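Local structure of SusD/RagB family nutrient-binding outer membrane lipoprotein (Bacteroides vulgatus, 4F7A) at residues Asp180-Ile185 with Ser194-Phe199; Glu235-Asn240 with Phe368-Ala373. The protein probably binds glycans such as mucin O-glycans at the outer membrane, as a TPR-like lipoprotein of the SusD/RagB nutrient-uptake family. All coordinates share one frame; numbering follows the deposited sequence. Where two conformers were deposited one is given.

Contact 1: Asp180-Ile185 with Ser194-Phe199; sequences DGVKSI and SRWIKF
Val182 packs against the pyrrole end of the Trp196 indole. This is a buried contact in the helical, TPR-like SusD fold. It joins helix 193-210 to the loop that leads into it from helix 151-174. The three carbons of the valine side chain gather at two ring atoms. CB of Val182 comes closest, 3.7 Å from NE1 of Trp196. CG2 of Val182 lies in the ring plane at the edge, 3.8 Å from CD1 of Trp196. CG1 of Val182 completes the group at 3.9 Å from the same CD1. Further along the indole, CD1 of Ile185 reaches CZ2 of Trp196 at 4.4 Å, a looser approach.

The polar edge of the indole is served by water 1, which also lies in the ring plane. Its oxygen accepts from NE1 of Trp196 at 2.8 Å. The same water donates to O of Val182 at 2.7 Å. It thus satisfies a buried N-H and carries the link back to the loop, since no direct hydrogen bond joins the two segments.

The indole reaches the loop because CG of Trp196 stands beside its own backbone N and anti to the carbonyl carbon (chi1 -81°). Around it, Leu169 of helix 151-174 and the loop residues Cys188 and Cys190 also touch Trp196. On the loop side, Val182 rests on His112 and Ile185 on Ala116, both of helix 111-132. Ile185 meets Phe25 of helix 15-30 as well. The loop thus touches the indole and these two earlier helices. Its turn is closed from within. N of Ile185 bonds to O of Val182 at 3.1 Å, and that carbonyl oxygen is the one that also takes the water.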
ATOM      1  N   ASP A 180      -3.326  13.781  25.113  1.00 19.65           N
ATOM      2  CA  ASP A 180      -2.924  14.699  24.056  1.00 21.15           C
ATOM      3  C   ASP A 180      -1.452  15.091  24.095  1.00 22.41           C
ATOM      4  O   ASP A 180      -1.047  16.020  23.406  1.00 20.25           O
ATOM      5  CB  ASP A 180      -3.827  15.937  24.030  1.00 24.71           C
ATOM      6  CG  ASP A 180      -3.623  16.845  25.227  1.00 29.09           C
ATOM      7  OD1 ASP A 180      -2.655  16.649  25.996  1.00 28.39           O
ATOM      8  OD2 ASP A 180      -4.438  17.777  25.387  1.00 38.38           O
ATOM      9  N   GLY A 181      -0.623  14.353  24.846  1.00 21.17           N
ATOM     10  CA  GLY A 181       0.816  14.616  24.837  1.00 20.15           C
ATOM     11  C   GLY A 181       1.482  14.385  23.492  1.00 19.61           C
ATOM     12  O   GLY A 181       2.625  14.812  23.284  1.00 21.75           O
ATOM     13  N   VAL A 182       0.778  13.703  22.585  1.00 17.01           N
ATOM     14  CA  VAL A 182       1.227  13.478  21.197  1.00 15.66           C
ATOM     15  C   VAL A 182       0.803  14.563  20.193  1.00 16.18           C
ATOM     16  O   VAL A 182       1.090  14.461  18.990  1.00 15.37           O
ATOM     17  CB  VAL A 182       0.750  12.105  20.666  1.00 18.62           C
ATOM     18  CG1 VAL A 182       1.357  10.963  21.507  1.00 17.56           C
ATOM     19  CG2 VAL A 182      -0.788  12.005  20.632  1.00 14.65           C
ATOM     20  N   LYS A 183       0.139  15.606  20.688  1.00 18.70           N
ATOM     21  CA  LYS A 183      -0.389  16.679  19.848  1.00 17.61           C
ATOM     22  C   LYS A 183       0.670  17.249  18.907  1.00 17.37           C
ATOM     23  O   LYS A 183       0.395  17.420  17.723  1.00 17.35           O
ATOM     24  CB  LYS A 183      -0.995  17.788  20.733  1.00 19.45           C
ATOM     25  CG  LYS A 183      -1.798  18.834  20.003  1.00 25.42           C
ATOM     26  CD  LYS A 183      -2.348  19.863  20.998  1.00 31.95           C
ATOM     27  CE  LYS A 183      -3.645  19.398  21.614  1.00 40.99           C
ATOM     28  NZ  LYS A 183      -4.148  20.380  22.627  1.00 39.43           N
ATOM     29  N   SER A 184       1.878  17.519  19.415  1.00 16.36           N
ATOM     30  CA  SER A 184       2.919  18.190  18.627  1.00 15.97           C
ATOM     31  C   SER A 184       3.493  17.369  17.468  1.00 17.64           C
ATOM     32  O   SER A 184       4.157  17.919  16.589  1.00 18.39           O
ATOM     33  CB  SER A 184       4.074  18.649  19.522  1.00 18.94           C
ATOM     34  OG  SER A 184       4.776  17.565  20.125  1.00 18.52           O
ATOM     35  N   ILE A 185       3.248  16.059  17.479  1.00 18.07           N
ATOM     36  CA  ILE A 185       3.787  15.159  16.459  1.00 16.84           C
ATOM     37  C   ILE A 185       2.701  14.557  15.576  1.00 16.99           C
ATOM     38  O   ILE A 185       2.998  13.725  14.717  1.00 18.10           O
ATOM     39  CB  ILE A 185       4.647  14.003  17.085  1.00 15.48           C
ATOM     40  CG1 ILE A 185       3.821  13.144  18.035  1.00 13.23           C
ATOM     41  CG2 ILE A 185       5.823  14.566  17.819  1.00 15.34           C
ATOM     42  CD1 ILE A 185       4.539  11.826  18.474  1.00 17.25           C
ATOM     43  N   SER A 194      -3.916   6.827  22.905  1.00 14.30           N
ATOM     44  CA  SER A 194      -4.796   5.715  22.553  1.00 13.25           C
ATOM     45  C   SER A 194      -4.945   5.520  21.054  1.00 15.52           C
ATOM     46  O   SER A 194      -4.980   4.377  20.581  1.00 14.99           O
ATOM     47  CB  SER A 194      -6.182   5.866  23.178  1.00 14.06           C
ATOM     48  OG  SER A 194      -6.131   5.765  24.577  1.00 18.37           O
ATOM     49  N   ARG A 195      -5.015   6.606  20.286  1.00 14.34           N
ATOM     50  CA  ARG A 195      -5.139   6.482  18.840  1.00 14.71           C
ATOM     51  C   ARG A 195      -3.896   5.921  18.165  1.00 14.17           C
ATOM     52  O   ARG A 195      -3.994   5.200  17.179  1.00 13.48           O
ATOM     53  CB  ARG A 195      -5.554   7.817  18.216  1.00 16.22           C
ATOM     54  CG  ARG A 195      -6.992   8.236  18.547  1.00 17.75           C
ATOM     55  CD  ARG A 195      -8.003   7.726  17.539  1.00 19.05           C
ATOM     56  NE  ARG A 195      -7.902   8.449  16.274  1.00 16.76           N
ATOM     57  CZ  ARG A 195      -8.474   9.623  16.017  1.00 18.64           C
ATOM     58  NH1 ARG A 195      -9.242  10.228  16.913  1.00 16.58           N
ATOM     59  NH2 ARG A 195      -8.287  10.189  14.842  1.00 17.13           N
ATOM     60  N   TRP A 196      -2.724   6.221  18.708  1.00 13.34           N
ATOM     61  CA  TRP A 196      -1.492   5.579  18.252  1.00 12.70           C
ATOM     62  C   TRP A 196      -1.511   4.072  18.490  1.00 12.86           C
ATOM     63  O   TRP A 196      -1.094   3.308  17.636  1.00 14.49           O
ATOM     64  CB  TRP A 196      -0.261   6.216  18.929  1.00 13.07           C
ATOM     65  CG  TRP A 196       0.169   7.495  18.284  1.00 14.33           C
ATOM     66  CD1 TRP A 196      -0.141   8.760  18.696  1.00 18.10           C
ATOM     67  CD2 TRP A 196       0.978   7.644  17.108  1.00 15.11           C
ATOM     68  NE1 TRP A 196       0.428   9.687  17.851  1.00 20.72           N
ATOM     69  CE2 TRP A 196       1.125   9.026  16.871  1.00 16.40           C
ATOM     70  CE3 TRP A 196       1.589   6.742  16.228  1.00 14.42           C
ATOM     71  CZ2 TRP A 196       1.874   9.526  15.812  1.00 15.89           C
ATOM     72  CZ3 TRP A 196       2.324   7.240  15.157  1.00 18.27           C
ATOM     73  CH2 TRP A 196       2.445   8.629  14.953  1.00 15.55           C
ATOM     74  N   ILE A 197      -2.017   3.648  19.640  1.00 13.99           N
ATOM     75  CA  ILE A 197      -2.117   2.218  19.920  1.00 13.93           C
ATOM     76  C   ILE A 197      -3.108   1.541  18.972  1.00 13.55           C
ATOM     77  O   ILE A 197      -2.844   0.448  18.439  1.00 13.34           O
ATOM     78  CB  ILE A 197      -2.508   1.929  21.391  1.00 14.68           C
ATOM     79  CG1 ILE A 197      -1.459   2.512  22.355  1.00 14.79           C
ATOM     80  CG2 ILE A 197      -2.666   0.384  21.596  1.00 11.78           C
ATOM     81  CD1 ILE A 197      -1.804   2.349  23.887  1.00 14.73           C
ATOM     82  N   LYS A 198      -4.232   2.210  18.701  1.00 14.49           N
ATOM     83  CA  LYS A 198      -5.203   1.711  17.703  1.00 14.01           C
ATOM     84  C   LYS A 198      -4.608   1.579  16.296  1.00 13.12           C
ATOM     85  O   LYS A 198      -4.857   0.590  15.589  1.00 12.70           O
ATOM     86  CB  LYS A 198      -6.437   2.610  17.722  1.00 15.66           C
ATOM     87  CG  LYS A 198      -7.611   2.103  16.941  1.00 22.85           C
ATOM     88  CD  LYS A 198      -8.776   3.094  16.958  1.00 24.85           C
ATOM     89  CE  LYS A 198      -9.273   3.402  18.342  1.00 19.06           C
ATOM     90  NZ  LYS A 198     -10.665   4.004  18.283  1.00 19.77           N
ATOM     91  N   PHE A 199      -3.801   2.556  15.905  1.00 13.50           N
ATOM     92  CA  PHE A 199      -2.977   2.495  14.694  1.00 13.56           C
ATOM     93  C   PHE A 199      -2.079   1.232  14.738  1.00 12.82           C
ATOM     94  O   PHE A 199      -2.126   0.400  13.822  1.00 13.16           O
ATOM     95  CB  PHE A 199      -2.175   3.823  14.598  1.00 13.44           C
ATOM     96  CG  PHE A 199      -1.217   3.947  13.416  1.00 12.52           C
ATOM     97  CD1 PHE A 199      -1.127   3.006  12.406  1.00 14.26           C
ATOM     98  CD2 PHE A 199      -0.416   5.068  13.334  1.00 11.59           C
ATOM     99  CE1 PHE A 199      -0.235   3.177  11.361  1.00 13.54           C
ATOM    100  CE2 PHE A 199       0.475   5.258  12.281  1.00 16.16           C
ATOM    101  CZ  PHE A 199       0.578   4.310  11.301  1.00 12.58           C
TER
HETATM  102  O   HOH W   1       0.395  12.467  17.341  1.00 30.29           O

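Contact 2: Glu235-Asn240 with Phe368-Ala373; sequences ESSDEN and FSQWGA
Ser237 sits against the Gln370 side of helix 356-371, with CA atoms of the two residues 5.3 Å apart. The van der Waals contact is close at the hydroxyl: OG of Ser237 lies 3.4 Å from CB of Gln370. The serine CB also meets CA and CB of that residue. Asn240 adds its ND2, 3.4 Å from CD of Gln370. The two amide planes stand almost perpendicular, 81° apart.

Polar linkage runs through water 2. It donates to OE1 of Gln370 at 2.8 Å and bonds to OG of Ser237 at the same length of 2.8 Å. A weak bond from ND2 of Asn240 adds a third hold. With chi1 at -180°, CG of Gln370 is anti to the backbone N, and the chain then runs extended to carry OE1 to the water. With an alanine here the water is likely to lose its glutamine acceptor, and a gap would probably open beside the Asn240 amide.

The contact joins the last turn of a helix in this TPR-like fold to the loop before strand 241-243. A Schellman motif ends the helix, with Gly372 at positive phi.

Backbone bonds within the loop set its shape. N of Glu239 bonds to O of Ser236 at 2.9 Å, and N of Asn240 to O of Ser237 at 3.1 Å. Outside the loop, OD1 of Asn240 accepts from N of Ala334, at the start of helix 334-346.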
ATOM      1  N   GLU A 235     -12.170   1.588  13.219  1.00 12.34           N
ATOM      2  CA  GLU A 235     -13.497   1.166  12.753  1.00 12.10           C
ATOM      3  C   GLU A 235     -14.280   2.253  12.024  1.00 13.46           C
ATOM      4  O   GLU A 235     -15.188   1.938  11.262  1.00 14.68           O
ATOM      5  CB  GLU A 235     -14.323   0.689  13.960  1.00 15.97           C
ATOM      6  CG  GLU A 235     -13.751  -0.595  14.552  1.00 14.23           C
ATOM      7  CD  GLU A 235     -14.544  -1.141  15.722  1.00 20.78           C
ATOM      8  OE1 GLU A 235     -15.548  -0.534  16.105  1.00 18.16           O
ATOM      9  OE2 GLU A 235     -14.161  -2.199  16.258  1.00 19.36           O
ATOM     10  N   SER A 236     -13.916   3.511  12.265  1.00 13.49           N
ATOM     11  CA  SER A 236     -14.572   4.667  11.644  0.50 15.04           C
ATOM     12  C   SER A 236     -13.620   5.383  10.708  1.00 13.06           C
ATOM     13  O   SER A 236     -12.462   5.594  11.054  1.00 13.86           O
ATOM     14  CB  SER A 236     -15.013   5.668  12.724  0.50 15.97           C
ATOM     15  OG  SER A 236     -15.436   6.885  12.125  0.50 16.94           O
ATOM     16  N   SER A 237     -14.126   5.821   9.548  1.00 13.51           N
ATOM     17  CA  SER A 237     -13.277   6.531   8.561  1.00 14.62           C
ATOM     18  C   SER A 237     -12.713   7.837   9.100  1.00 15.08           C
ATOM     19  O   SER A 237     -11.660   8.288   8.661  1.00 16.16           O
ATOM     20  CB  SER A 237     -14.037   6.784   7.263  1.00 13.35           C
ATOM     21  OG  SER A 237     -14.395   5.541   6.669  1.00 14.38           O
ATOM     22  N   ASP A 238     -13.390   8.418  10.094  1.00 16.24           N
ATOM     23  CA  ASP A 238     -12.895   9.648  10.709  0.67 16.83           C
ATOM     24  C   ASP A 238     -11.542   9.424  11.390  1.00 16.62           C
ATOM     25  O   ASP A 238     -10.824  10.371  11.641  1.00 14.86           O
ATOM     26  CB  ASP A 238     -13.918  10.211  11.696  0.67 20.03           C
ATOM     27  CG  ASP A 238     -15.185  10.700  11.015  0.67 24.16           C
ATOM     28  OD1 ASP A 238     -15.130  11.087   9.828  0.67 29.43           O
ATOM     29  OD2 ASP A 238     -16.243  10.684  11.670  0.67 35.99           O
ATOM     30  N   GLU A 239     -11.189   8.165  11.645  1.00 15.69           N
ATOM     31  CA  GLU A 239      -9.922   7.814  12.312  1.00 13.73           C
ATOM     32  C   GLU A 239      -8.882   7.202  11.354  1.00 14.18           C
ATOM     33  O   GLU A 239      -7.886   6.621  11.781  1.00 12.83           O
ATOM     34  CB  GLU A 239     -10.196   6.885  13.514  1.00 15.66           C
ATOM     35  CG  GLU A 239     -11.091   7.562  14.571  1.00 16.95           C
ATOM     36  CD  GLU A 239     -11.100   6.879  15.935  1.00 22.12           C
ATOM     37  OE1 GLU A 239     -10.739   5.695  16.056  1.00 18.24           O
ATOM     38  OE2 GLU A 239     -11.527   7.538  16.894  1.00 22.46           O
ATOM     39  N   ASN A 240      -9.113   7.334  10.055  1.00 12.05           N
ATOM     40  CA  ASN A 240      -8.196   6.748   9.069  1.00 11.84           C
ATOM     41  C   ASN A 240      -6.796   7.357   9.281  1.00 12.78           C
ATOM     42  O   ASN A 240      -6.668   8.541   9.555  1.00 12.89           O
ATOM     43  CB  ASN A 240      -8.670   7.075   7.645  1.00 12.70           C
ATOM     44  CG  ASN A 240      -9.800   6.205   7.186  1.00 13.57           C
ATOM     45  OD1 ASN A 240     -10.226   5.292   7.910  1.00 13.85           O
ATOM     46  ND2 ASN A 240     -10.320   6.493   5.981  1.00 13.02           N
ATOM     47  N   PHE A 368     -17.665   3.362   1.476  1.00  9.82           N
ATOM     48  CA  PHE A 368     -18.628   4.299   0.906  1.00 12.24           C
ATOM     49  C   PHE A 368     -18.707   5.591   1.735  1.00 13.57           C
ATOM     50  O   PHE A 368     -18.698   6.688   1.174  1.00 13.05           O
ATOM     51  CB  PHE A 368     -20.024   3.684   0.873  1.00 11.16           C
ATOM     52  CG  PHE A 368     -20.328   2.863  -0.355  1.00 11.74           C
ATOM     53  CD1 PHE A 368     -19.398   1.985  -0.900  1.00 13.16           C
ATOM     54  CD2 PHE A 368     -21.597   2.944  -0.946  1.00 13.11           C
ATOM     55  CE1 PHE A 368     -19.718   1.212  -2.016  1.00 14.57           C
ATOM     56  CE2 PHE A 368     -21.913   2.180  -2.056  1.00 12.60           C
ATOM     57  CZ  PHE A 368     -20.965   1.291  -2.570  1.00 12.32           C
ATOM     58  N   SER A 369     -18.797   5.449   3.058  1.00 12.36           N
ATOM     59  CA  SER A 369     -18.864   6.597   3.953  0.50 13.18           C
ATOM     60  C   SER A 369     -17.603   7.473   3.904  1.00 12.76           C
ATOM     61  O   SER A 369     -17.699   8.687   3.944  1.00 13.11           O
ATOM     62  CB  SER A 369     -19.125   6.144   5.390  0.50 13.29           C
ATOM     63  OG  SER A 369     -20.400   5.543   5.490  0.50  9.07           O
ATOM     64  N   GLN A 370     -16.427   6.855   3.834  1.00 12.61           N
ATOM     65  CA  GLN A 370     -15.156   7.584   3.713  1.00 12.94           C
ATOM     66  C   GLN A 370     -15.214   8.585   2.557  1.00 13.72           C
ATOM     67  O   GLN A 370     -14.718   9.695   2.672  1.00 13.62           O
ATOM     68  CB  GLN A 370     -14.037   6.590   3.421  1.00 11.64           C
ATOM     69  CG  GLN A 370     -12.660   7.178   3.271  1.00 13.28           C
ATOM     70  CD  GLN A 370     -11.609   6.162   2.902  1.00  9.79           C
ATOM     71  OE1 GLN A 370     -11.722   4.990   3.242  1.00 12.27           O
ATOM     72  NE2 GLN A 370     -10.584   6.602   2.193  1.00  9.44           N
ATOM     73  N   TRP A 371     -15.763   8.139   1.433  1.00 11.06           N
ATOM     74  CA  TRP A 371     -15.735   8.873   0.169  1.00 12.97           C
ATOM     75  C   TRP A 371     -16.987   9.686  -0.089  1.00 14.26           C
ATOM     76  O   TRP A 371     -17.039  10.423  -1.053  1.00 13.98           O
ATOM     77  CB  TRP A 371     -15.493   7.894  -0.994  1.00 13.57           C
ATOM     78  CG  TRP A 371     -14.135   7.292  -0.949  1.00 14.57           C
ATOM     79  CD1 TRP A 371     -13.810   6.011  -0.614  1.00 11.90           C
ATOM     80  CD2 TRP A 371     -12.900   7.966  -1.194  1.00 12.09           C
ATOM     81  NE1 TRP A 371     -12.455   5.845  -0.641  1.00 12.47           N
ATOM     82  CE2 TRP A 371     -11.866   7.028  -0.994  1.00 14.26           C
ATOM     83  CE3 TRP A 371     -12.562   9.276  -1.546  1.00 13.70           C
ATOM     84  CZ2 TRP A 371     -10.517   7.345  -1.169  1.00 12.41           C
ATOM     85  CZ3 TRP A 371     -11.211   9.590  -1.716  1.00 15.53           C
ATOM     86  CH2 TRP A 371     -10.211   8.615  -1.526  1.00  9.83           C
ATOM     87  N   GLY A 372     -17.994   9.560   0.763  1.00 13.53           N
ATOM     88  CA  GLY A 372     -19.273  10.273   0.576  1.00 14.98           C
ATOM     89  C   GLY A 372     -20.144   9.626  -0.500  1.00 15.37           C
ATOM     90  O   GLY A 372     -20.938  10.305  -1.163  1.00 14.95           O
ATOM     91  N   ALA A 373     -20.012   8.319  -0.667  1.00 11.96           N
ATOM     92  CA  ALA A 373     -20.714   7.602  -1.741  1.00 13.07           C
ATOM     93  C   ALA A 373     -22.098   7.118  -1.323  1.00 14.44           C
ATOM     94  O   ALA A 373     -22.823   6.506  -2.121  1.00 15.51           O
ATOM     95  CB  ALA A 373     -19.853   6.427  -2.237  1.00 12.72           C
TER
HETATM   96  O   HOH W   2     -12.400   3.873   5.685  1.00 11.15           O

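Overall arrangement
Contact 1 is buried and mainly apolar. Contact 2 is partly buried and largely polar. Each includes one bridging water, but the first water serves an indole N-H and a backbone carbonyl, while the second links side-chain groups. Contact 1 joins neighbours in sequence, a loop and the helix that follows it. Contact 2 joins parts 128 residues apart. Their centres lie 20 Å apart, and they share no segment. They meet through charged side chains: Lys198 of helix 193-210 forms a salt bridge with Glu239, NZ to OE1 2.8 Å. Arg195 adds a longer, weak ion pair to the same glutamate. Helix 193-210 therefore holds both loops, one through its indole and the other through its charges.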